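PDB 4OVD: peptidoglycan glycosyltransferase from Atopobium parvulum, which is a penicillin-binding protein that joins a dimerisation-family domain to a domain of the penicillin-binding transpeptidase family. Local coordinates for residues K230-L235 / A262-P267; S222-L227 / A554-I559; K285-I290 / P387-G392. All coordinates share one frame; numbering follows the deposited sequence.

Overall arrangement
The three contacts run across the transpeptidase fold from helices 225-242 and 542-556 to a surface loop. Interactions 1 and 2 share helix 225-242 and have centres about 14 Å apart; they touch where Ala262 packs on Ile223 and Leu227. Interaction 1 lays that helix on strand 260-266, an outer strand of the five-stranded antiparallel sheet, and interaction 2 ties the start of the same helix to the end of helix 542-556. Interaction 3, centred about 17 Å from interaction 1, is joined to it through Ser265, Tyr266 and Lys285. Along the chain, interactions 1 and 3 follow in series, both nested inside the long loop closed by interaction 2, joining helices about 300 residues apart.

Interaction 1: residues K230-L235 / A262-P267; sequences KAEEQL and AAASYP
Leu235 and Ala231 on the helix meet Ala262, Ala264 and Tyr266 on the strand, and most of the contact is apolar. The axes of the two segments approach to 7.9 Å at an angle of 32°, running in the same general direction, and Ala231, Glu232 and Leu235 lie nearest Ala262, Ala264 and Tyr266, every second strand residue. At one end two methyl groups meet, Ala231 CB lying 4.1 Å from Ala262 CB. At the other, the CG of Leu235 stands anti to the backbone N (chi1 171°), which carries the isobutyl group across to the strand. Its CD2 branch does the touching: it sits 4.0 Å from Tyr266 CB and 3.6 Å from the carbonyl O of Ala264, a methyl set against both side chain and backbone. Tyr266 offers its CB here, while its ring leads away to pack on Thr236 and Val239 further along the same helix.

Glu232 takes part through its aliphatic portion: its CG is 4.0 Å from Ala264 CB, and the extended chain beyond it carries the carboxylate to other partners, OE2 accepting from Gly160 N and Gln228 NE2. Gln228 NE2 also bonds to Ala263 O, which links this buried carboxylate indirectly to the strand. Ser265 has its CB turned from the helix, and its OG bonds to Lys285 N and Ser249 OG.

Backbone bonding is directed within the sheet: Ala262, Ala264 and Tyr266 pair with Ala252, Ile250 and Gly248 of strand 248-253. Ala231 and Leu235 also touch Ile250, so the helix lies over both strands, with helix 542-556 alongside at Phe549. With small alanines on the strand and the Glu232 carboxylate and Ser265 OG bonded outside the two segments, cohesion between them comes from close van der Waals contact rather than directional bonds.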
# COMPACT_ATOMS: atom_id res chain seq x y z
N LYS A 230 -4.42 -14.38 8.83
CA LYS A 230 -4.03 -15.00 7.56
C LYS A 230 -2.99 -14.14 6.87
O LYS A 230 -2.03 -14.67 6.32
CB LYS A 230 -5.21 -15.11 6.62
CG LYS A 230 -6.31 -16.06 7.09
CD LYS A 230 -7.45 -16.06 6.09
CE LYS A 230 -8.58 -16.93 6.56
NZ LYS A 230 -8.04 -18.30 6.70
N ALA A 231 -3.19 -12.82 6.84
CA ALA A 231 -2.22 -11.94 6.21
C ALA A 231 -0.84 -12.17 6.81
O ALA A 231 0.16 -12.30 6.10
CB ALA A 231 -2.61 -10.49 6.35
N GLU A 232 -0.80 -12.27 8.14
CA GLU A 232 0.47 -12.45 8.83
C GLU A 232 1.10 -13.77 8.56
O GLU A 232 2.30 -13.86 8.33
CB GLU A 232 0.27 -12.23 10.33
CG GLU A 232 -0.13 -10.78 10.62
CD GLU A 232 -0.24 -10.45 12.09
OE1 GLU A 232 -0.01 -11.37 12.91
OE2 GLU A 232 -0.54 -9.26 12.42
N GLU A 233 0.31 -14.83 8.58
CA GLU A 233 0.89 -16.12 8.37
C GLU A 233 1.31 -16.33 6.94
O GLU A 233 2.38 -16.90 6.67
CB GLU A 233 -0.02 -17.21 8.93
CG GLU A 233 -1.37 -17.42 8.25
CD GLU A 233 -2.37 -18.22 9.11
OE1 GLU A 233 -2.21 -18.25 10.35
OE2 GLU A 233 -3.34 -18.77 8.57
N GLN A 234 0.51 -15.83 5.99
CA GLN A 234 0.85 -15.93 4.58
C GLN A 234 2.07 -15.09 4.22
O GLN A 234 2.96 -15.54 3.50
CB GLN A 234 -0.36 -15.67 3.69
CG GLN A 234 -1.35 -16.82 3.85
CD GLN A 234 -2.59 -16.72 3.02
OE1 GLN A 234 -2.52 -16.44 1.84
NE2 GLN A 234 -3.75 -16.98 3.64
N LEU A 235 2.17 -13.88 4.77
CA LEU A 235 3.35 -13.09 4.50
C LEU A 235 4.56 -13.81 5.11
O LEU A 235 5.59 -13.96 4.48
CB LEU A 235 3.17 -11.68 5.06
CG LEU A 235 4.44 -10.83 5.01
CD1 LEU A 235 4.97 -10.71 3.61
CD2 LEU A 235 4.21 -9.47 5.60
N ALA A 262 -6.83 -5.58 6.33
CA ALA A 262 -5.64 -6.24 6.91
C ALA A 262 -4.37 -5.62 6.38
O ALA A 262 -4.34 -5.11 5.28
CB ALA A 262 -5.64 -7.71 6.60
N ALA A 263 -3.31 -5.64 7.17
CA ALA A 263 -2.04 -5.11 6.74
C ALA A 263 -0.93 -5.57 7.63
O ALA A 263 -1.07 -5.60 8.88
CB ALA A 263 -2.12 -3.57 6.71
N ALA A 264 0.19 -5.91 7.03
CA ALA A 264 1.33 -6.35 7.81
C ALA A 264 2.65 -6.23 7.07
O ALA A 264 2.67 -6.19 5.86
CB ALA A 264 1.12 -7.79 8.26
N SER A 265 3.72 -6.10 7.84
CA SER A 265 5.07 -6.06 7.36
C SER A 265 5.88 -7.09 8.16
O SER A 265 5.63 -7.32 9.31
CB SER A 265 5.68 -4.66 7.58
OG SER A 265 5.11 -3.78 6.68
N TYR A 266 6.87 -7.67 7.54
CA TYR A 266 7.73 -8.64 8.12
C TYR A 266 9.06 -7.94 8.19
O TYR A 266 9.48 -7.35 7.18
CB TYR A 266 7.84 -9.91 7.25
CG TYR A 266 8.68 -10.99 7.85
CD1 TYR A 266 10.06 -10.93 7.79
CD2 TYR A 266 8.11 -12.10 8.48
CE1 TYR A 266 10.85 -11.91 8.38
CE2 TYR A 266 8.91 -13.08 9.06
CZ TYR A 266 10.26 -12.97 9.01
OH TYR A 266 11.07 -13.93 9.55
N PRO A 267 9.78 -8.05 9.34
CA PRO A 267 9.43 -8.81 10.55
C PRO A 267 8.27 -8.29 11.36
O PRO A 267 8.04 -7.06 11.43
CB PRO A 267 10.72 -8.77 11.42
CG PRO A 267 11.69 -7.91 10.71
CD PRO A 267 11.20 -7.67 9.30

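Interaction 2: residues S222-L227 / A554-I559; sequences SIDIEL and ATRLNI
Asp224 and Arg556 both hold CG anti to the backbone N, at a chi1 of -180° in the aspartate, and a bend at chi2 of the arginine (71°) swings its guanidinium to the carboxylate. The outcome is a salt bridge, Asp224 OD1 to Arg556 NH2 at 3.0 Å, but not an edge-on, two-pronged one. The two planes stand 87° apart, and Asp224 OD2 lies 3.1 Å above one face of the guanidinium, offset toward its rim. Attraction of opposite charges therefore carries the pair without a hydrogen bond between the segments. Glu226 adds its CB, 3.3 Å from Arg556 NE, while its own carboxylate leads away.

Asp224 is also the N-cap of helix 225-242: its OD1 accepts from Leu227 N at 3.2 Å, met from above the carboxylate plane, and more weakly from Glu226 N. One oxygen thus serves both the cap and the salt bridge, linking the start of this helix to the end of helix 542-556. Packing of helix 225-242 against the last helix of the chain, next to the five-stranded antiparallel sheet, is consistent with the penicillin-binding transpeptidase fold.

Leu227 CB also comes within 4.5 Å of Arg556 CG, and Leu227 and Leu557 both reach Tyr261 of strand 260-266. Asp224 OD2 has a further, weak bond from Asn66 ND2, whose residue also touches Arg556.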
# COMPACT_ATOMS: atom_id res chain seq x y z
N SER A 222 -11.41 -0.77 10.87
CA SER A 222 -11.81 -1.47 9.66
C SER A 222 -11.22 -2.87 9.58
O SER A 222 -11.62 -3.65 8.76
CB SER A 222 -11.34 -0.67 8.45
OG SER A 222 -10.01 -0.29 8.59
N ILE A 223 -10.25 -3.17 10.43
CA ILE A 223 -9.58 -4.46 10.39
C ILE A 223 -10.44 -5.66 10.66
O ILE A 223 -11.27 -5.60 11.54
CB ILE A 223 -8.50 -4.48 11.49
CG1 ILE A 223 -7.39 -3.52 11.11
CG2 ILE A 223 -7.90 -5.87 11.66
CD1 ILE A 223 -6.62 -3.92 9.88
N ASP A 224 -10.25 -6.76 9.92
CA ASP A 224 -10.99 -8.01 10.17
C ASP A 224 -9.91 -8.87 10.77
O ASP A 224 -8.95 -9.27 10.13
CB ASP A 224 -11.58 -8.64 8.93
CG ASP A 224 -12.35 -9.95 9.26
OD1 ASP A 224 -11.71 -10.83 9.89
OD2 ASP A 224 -13.54 -10.12 8.85
N ILE A 225 -10.05 -9.13 12.05
CA ILE A 225 -8.97 -9.79 12.77
C ILE A 225 -8.61 -11.15 12.26
O ILE A 225 -7.45 -11.52 12.29
CB ILE A 225 -9.25 -9.82 14.29
CG1 ILE A 225 -7.96 -10.09 15.09
CG2 ILE A 225 -10.42 -10.74 14.59
CD1 ILE A 225 -6.95 -8.99 14.96
N GLU A 226 -9.60 -11.91 11.80
CA GLU A 226 -9.28 -13.23 11.23
C GLU A 226 -8.50 -13.09 9.90
O GLU A 226 -7.61 -13.88 9.59
CB GLU A 226 -10.57 -14.05 11.03
CG GLU A 226 -10.33 -15.52 11.26
CD GLU A 226 -9.93 -15.84 12.69
OE1 GLU A 226 -10.37 -15.15 13.65
OE2 GLU A 226 -9.16 -16.82 12.88
N LEU A 227 -8.80 -12.05 9.13
CA LEU A 227 -8.07 -11.81 7.89
C LEU A 227 -6.67 -11.29 8.20
O LEU A 227 -5.72 -11.50 7.48
CB LEU A 227 -8.84 -10.82 7.03
CG LEU A 227 -8.25 -10.75 5.65
CD1 LEU A 227 -8.23 -12.16 5.05
CD2 LEU A 227 -9.09 -9.77 4.84
N ALA A 554 -11.47 -12.51 -0.10
CA ALA A 554 -12.79 -12.53 -0.72
C ALA A 554 -13.77 -13.51 -0.08
O ALA A 554 -14.97 -13.23 0.01
CB ALA A 554 -12.66 -12.83 -2.20
N THR A 555 -13.31 -14.65 0.41
CA THR A 555 -14.28 -15.57 0.99
C THR A 555 -14.73 -14.91 2.32
O THR A 555 -15.91 -14.66 2.55
CB THR A 555 -13.71 -16.99 1.24
OG1 THR A 555 -12.92 -17.01 2.43
CG2 THR A 555 -12.90 -17.49 0.06
N ARG A 556 -13.77 -14.61 3.18
CA ARG A 556 -14.02 -13.96 4.44
C ARG A 556 -14.97 -12.77 4.31
O ARG A 556 -15.72 -12.50 5.21
CB ARG A 556 -12.70 -13.48 5.03
CG ARG A 556 -12.76 -12.94 6.45
CD ARG A 556 -13.01 -14.04 7.49
NE ARG A 556 -13.00 -13.47 8.84
CZ ARG A 556 -14.07 -13.27 9.62
NH1 ARG A 556 -15.28 -13.65 9.25
NH2 ARG A 556 -13.91 -12.72 10.81
N LEU A 557 -14.93 -12.04 3.20
CA LEU A 557 -15.80 -10.89 3.06
C LEU A 557 -17.04 -11.22 2.23
O LEU A 557 -17.34 -12.40 1.96
CB LEU A 557 -15.02 -9.72 2.47
CG LEU A 557 -13.76 -9.30 3.23
CD1 LEU A 557 -13.02 -8.24 2.43
CD2 LEU A 557 -14.05 -8.80 4.63
N ASN A 558 -17.77 -10.19 1.81
CA ASN A 558 -19.02 -10.41 1.03
C ASN A 558 -18.84 -11.21 -0.27
O ASN A 558 -19.63 -12.07 -0.59
CB ASN A 558 -19.65 -9.06 0.58
CG ASN A 558 -19.85 -8.06 1.71
OD1 ASN A 558 -19.86 -6.85 1.46
ND2 ASN A 558 -19.99 -8.53 2.94
N ILE A 559 -17.74 -10.92 -0.95
CA ILE A 559 -17.38 -11.33 -2.34
C ILE A 559 -17.44 -12.84 -2.61
O ILE A 559 -16.50 -13.58 -2.33
CB ILE A 559 -16.05 -10.65 -2.72
CG1 ILE A 559 -15.94 -9.29 -2.02
CG2 ILE A 559 -15.92 -10.50 -4.23
CD1 ILE A 559 -17.14 -8.38 -2.22

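Interaction 3: residues K285-I290 / P387-G392; sequences KLVSSI and PGEATG
Val287 O, near the end of the short helix 285-288, accepts a nearly straight hydrogen bond from Ala390 N (2.8 Å, 168° at the hydrogen), and the same oxygen receives a CA-H...O contact from Glu389 CA at 3.4 Å.

Around this backbone bond the side chains close in. Val287 has CG1 anti to its backbone N (chi1 177°), a setting that lays this branch against the loop, 3.8 Å from Glu389 CB; the two side chains cross at about a right angle. The glutamate then departs, its carboxylate being held by Thr382 OG1 and Gly383 N. Three residues further on, Ile290 uses its CG2 branch, which meets Ala390 CB at 3.6 Å and also brushes Gly392 CA at 4.1 Å.

Ser288 contributes in two ways. Its CB lies only 3.1 Å from Gly388 O, a tight fit at a residue whose positive phi favours glycine. Its OG shares a water with Pro387 O: the water stands 3.0 Å from Ser288 OG and donates to Pro387 O. That hydroxyl is bonded to Leu284 O as well, which ties the bridge back to the residue just before the helix.

The arrangement is a loop docked on a helix C-terminus at the surface of the transpeptidase domain: the irregular connection between helices 366-375 and 404-408 gives a backbone N-H to a last-turn carbonyl of helix 285-288.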
# COMPACT_ATOMS: atom_id res chain seq x y z
N LYS A 285 6.06 -1.31 7.20
CA LYS A 285 6.95 -0.91 6.12
C LYS A 285 6.24 -0.18 4.99
O LYS A 285 6.79 0.74 4.42
CB LYS A 285 7.75 -2.10 5.60
CG LYS A 285 8.76 -2.60 6.62
CD LYS A 285 9.57 -3.76 6.06
CE LYS A 285 10.76 -4.02 6.99
NZ LYS A 285 11.41 -5.28 6.60
N LEU A 286 5.02 -0.62 4.65
CA LEU A 286 4.23 0.07 3.61
C LEU A 286 4.09 1.56 3.73
O LEU A 286 3.75 2.24 2.77
CB LEU A 286 2.78 -0.41 3.67
CG LEU A 286 2.65 -1.84 3.24
CD1 LEU A 286 1.31 -2.38 3.63
CD2 LEU A 286 2.82 -1.89 1.74
N VAL A 287 4.10 2.00 4.95
CA VAL A 287 3.96 3.40 5.35
C VAL A 287 5.22 4.15 5.57
O VAL A 287 5.41 5.34 5.17
CB VAL A 287 3.16 3.39 6.70
CG1 VAL A 287 3.01 4.75 7.26
CG2 VAL A 287 1.77 2.79 6.46
N SER A 288 6.11 3.52 6.30
CA SER A 288 7.31 4.19 6.66
C SER A 288 8.56 3.82 5.92
O SER A 288 9.54 4.43 6.16
CB SER A 288 7.51 4.01 8.18
OG SER A 288 7.54 2.63 8.42
N SER A 289 8.61 2.80 5.08
CA SER A 289 9.86 2.59 4.32
C SER A 289 9.61 3.01 2.87
O SER A 289 8.46 2.97 2.37
CB SER A 289 10.27 1.10 4.37
OG SER A 289 10.39 0.72 5.71
N ILE A 290 10.67 3.41 2.19
CA ILE A 290 10.57 3.87 0.80
C ILE A 290 11.43 2.98 -0.06
O ILE A 290 12.43 2.40 0.40
CB ILE A 290 10.97 5.32 0.60
CG1 ILE A 290 12.44 5.55 0.88
CG2 ILE A 290 10.10 6.25 1.48
CD1 ILE A 290 12.81 7.03 0.63
N PRO A 387 1.40 5.91 12.37
CA PRO A 387 2.59 6.78 12.54
C PRO A 387 3.74 6.55 11.58
O PRO A 387 3.85 5.50 11.05
CB PRO A 387 3.06 6.46 13.95
CG PRO A 387 2.02 5.55 14.54
CD PRO A 387 1.20 4.97 13.49
N GLY A 388 4.55 7.57 11.34
CA GLY A 388 5.77 7.42 10.55
C GLY A 388 5.63 7.38 9.06
O GLY A 388 6.51 6.89 8.39
N GLU A 389 4.57 7.98 8.53
CA GLU A 389 4.34 7.91 7.09
C GLU A 389 5.43 8.66 6.35
O GLU A 389 5.64 9.82 6.64
CB GLU A 389 2.95 8.46 6.69
CG GLU A 389 2.75 8.25 5.19
CD GLU A 389 1.38 8.55 4.60
OE1 GLU A 389 0.55 9.29 5.22
OE2 GLU A 389 1.13 8.01 3.49
N ALA A 390 6.13 8.03 5.42
CA ALA A 390 7.14 8.75 4.67
C ALA A 390 6.54 9.55 3.51
O ALA A 390 5.60 9.13 2.89
CB ALA A 390 8.20 7.78 4.15
N THR A 391 7.07 10.70 3.20
CA THR A 391 6.58 11.44 2.06
C THR A 391 7.22 10.92 0.77
O THR A 391 6.66 11.03 -0.31
CB THR A 391 6.96 12.92 2.17
OG1 THR A 391 8.39 13.02 2.01
CG2 THR A 391 6.59 13.43 3.49
N GLY A 392 8.43 10.35 0.89
CA GLY A 392 9.14 9.87 -0.26
C GLY A 392 9.98 10.99 -0.83
O GLY A 392 9.94 12.13 -0.35
O HOH W 1 5.15 2.82 10.29